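Local coordinates for protein lyase/mutase (Burkholderia cenocepacia, PDB 4LSB) that belongs to a TIM-barrel family of lyases and mutases and binds a magnesium ion, at residues Ala24-Thr27 with Ala31-Ile34. Numbering follows the deposited sequence.
Sequences ALHT and AFII
NE2 of His26 is hydrogen-bonded to NH1 of Arg238 and lies 3.8 Å from CZ of Phe32, while ND1 on the same imidazole bonds to the carbonyl oxygen of Phe22. With both ring nitrogens engaged, the imidazole is probably restrained in its rotation and presents a face to Phe32. The pair is T-shaped: centroids are 5.1 Å apart, the planes meet at 89°, and CZ of Phe32 sits above the imidazole, offset toward its rim. Leu25 takes a face of the same phenyl ring. Its CB is 3.6 Å from CE1 of Phe32 and stands 20° off the ring normal, a CH-pi contact, and its CD1 reaches CE2 of Phe32 at 3.9 Å. Leu25, near the end of helix 14-25, and His26, in the loop after it, pack on Phe32 of strand 32-34, the first strand of the barrel; the strand pairs with strand 238-240 through backbone bonds of Phe32 and Ile34. Placing CG between the backbone N and carbonyl carbon (chi1 73°) turns the phenyl ring of Phe32 toward Leu25 and His26. All three touching residues are buried, and Leu25 packs further against Glu52 and Ala53.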
ATOM      1  N   ALA B  24       6.036  26.814 -10.917  1.00 22.65           N
ATOM      2  CA  ALA B  24       5.407  27.164 -12.194  1.00 24.30           C
ATOM      3  C   ALA B  24       3.994  26.590 -12.376  1.00 23.69           C
ATOM      4  O   ALA B  24       3.161  27.231 -13.034  1.00 23.66           O
ATOM      5  CB  ALA B  24       6.285  26.743 -13.360  1.00 24.98           C
ATOM      6  N   LEU B  25       3.737  25.393 -11.838  1.00 21.58           N
ATOM      7  CA  LEU B  25       2.376  24.813 -11.865  1.00 19.83           C
ATOM      8  C   LEU B  25       1.414  25.753 -11.246  1.00 17.66           C
ATOM      9  O   LEU B  25       0.268  25.801 -11.687  1.00 16.78           O
ATOM     10  CB  LEU B  25       2.256  23.464 -11.117  1.00 19.11           C
ATOM     11  CG  LEU B  25       3.034  22.343 -11.729  1.00 18.66           C
ATOM     12  CD1 LEU B  25       3.102  21.081 -10.912  1.00 17.82           C
ATOM     13  CD2 LEU B  25       2.469  22.079 -13.132  1.00 19.59           C
ATOM     14  N   HIS B  26       1.863  26.539 -10.260  1.00 18.40           N
ATOM     15  CA  HIS B  26       0.951  27.410  -9.529  1.00 17.96           C
ATOM     16  C   HIS B  26       0.634  28.743 -10.217  1.00 19.03           C
ATOM     17  O   HIS B  26      -0.209  29.476  -9.716  1.00 21.54           O
ATOM     18  CB  HIS B  26       1.464  27.716  -8.121  1.00 18.44           C
ATOM     19  CG  HIS B  26       1.543  26.514  -7.238  1.00 16.72           C
ATOM     20  ND1 HIS B  26       2.569  25.612  -7.330  1.00 16.61           N
ATOM     21  CD2 HIS B  26       0.735  26.075  -6.247  1.00 16.35           C
ATOM     22  CE1 HIS B  26       2.392  24.657  -6.444  1.00 16.64           C
ATOM     23  NE2 HIS B  26       1.281  24.909  -5.778  1.00 16.55           N
ATOM     24  N   THR B  27       1.373  29.074 -11.254  1.00 20.90           N
ATOM     25  CA  THR B  27       1.245  30.392 -11.894  1.00 24.83           C
ATOM     26  C   THR B  27       0.681  30.284 -13.299  1.00 25.80           C
ATOM     27  O   THR B  27       0.284  31.286 -13.877  1.00 26.69           O
ATOM     28  CB  THR B  27       2.575  31.139 -11.921  1.00 25.75           C
ATOM     29  OG1 THR B  27       3.527  30.394 -12.675  1.00 26.76           O
ATOM     30  CG2 THR B  27       3.091  31.365 -10.474  1.00 27.75           C
ATOM     31  N   ALA B  31      -6.582  25.334 -12.747  1.00 19.29           N
ATOM     32  CA  ALA B  31      -6.206  24.605 -11.514  1.00 17.45           C
ATOM     33  C   ALA B  31      -5.569  23.272 -11.901  1.00 17.21           C
ATOM     34  O   ALA B  31      -5.858  22.726 -12.947  1.00 16.14           O
ATOM     35  CB  ALA B  31      -7.446  24.335 -10.643  1.00 17.08           C
ATOM     36  N   PHE B  32      -4.719  22.740 -11.031  1.00 15.87           N
ATOM     37  CA  PHE B  32      -4.140  21.404 -11.269  1.00 16.07           C
ATOM     38  C   PHE B  32      -4.387  20.503 -10.093  1.00 15.60           C
ATOM     39  O   PHE B  32      -4.552  20.956  -8.994  1.00 15.81           O
ATOM     40  CB  PHE B  32      -2.632  21.458 -11.613  1.00 16.84           C
ATOM     41  CG  PHE B  32      -1.725  21.786 -10.455  1.00 15.56           C
ATOM     42  CD1 PHE B  32      -1.504  23.093 -10.072  1.00 16.22           C
ATOM     43  CD2 PHE B  32      -1.030  20.775  -9.799  1.00 15.16           C
ATOM     44  CE1 PHE B  32      -0.671  23.386  -9.014  1.00 15.85           C
ATOM     45  CE2 PHE B  32      -0.189  21.057  -8.743  1.00 16.21           C
ATOM     46  CZ  PHE B  32      -0.024  22.369  -8.330  1.00 16.43           C
ATOM     47  N   ILE B  33      -4.358  19.207 -10.333  1.00 15.12           N
ATOM     48  CA  ILE B  33      -4.598  18.247  -9.269  1.00 15.47           C
ATOM     49  C   ILE B  33      -3.213  17.770  -8.810  1.00 15.60           C
ATOM     50  O   ILE B  33      -2.351  17.473  -9.631  1.00 15.80           O
ATOM     51  CB  ILE B  33      -5.438  17.049  -9.753  1.00 15.62           C
ATOM     52  CG1 ILE B  33      -6.836  17.519 -10.145  1.00 16.16           C
ATOM     53  CG2 ILE B  33      -5.517  15.996  -8.685  1.00 16.13           C
ATOM     54  CD1 ILE B  33      -7.725  16.465 -10.810  1.00 16.35           C
ATOM     55  N   ILE B  34      -3.039  17.725  -7.506  1.00 13.80           N
ATOM     56  CA  ILE B  34      -1.876  17.154  -6.880  1.00 14.20           C
ATOM     57  C   ILE B  34      -2.349  15.919  -6.097  1.00 13.76           C
ATOM     58  O   ILE B  34      -2.973  16.016  -5.020  1.00 15.41           O
ATOM     59  CB  ILE B  34      -1.083  18.161  -6.035  1.00 13.55           C
ATOM     60  CG1 ILE B  34       0.211  17.514  -5.530  1.00 13.96           C
ATOM     61  CG2 ILE B  34      -1.891  18.687  -4.868  1.00 14.19           C
ATOM     62  CD1 ILE B  34       1.225  18.517  -5.011  1.00 13.94           C
TER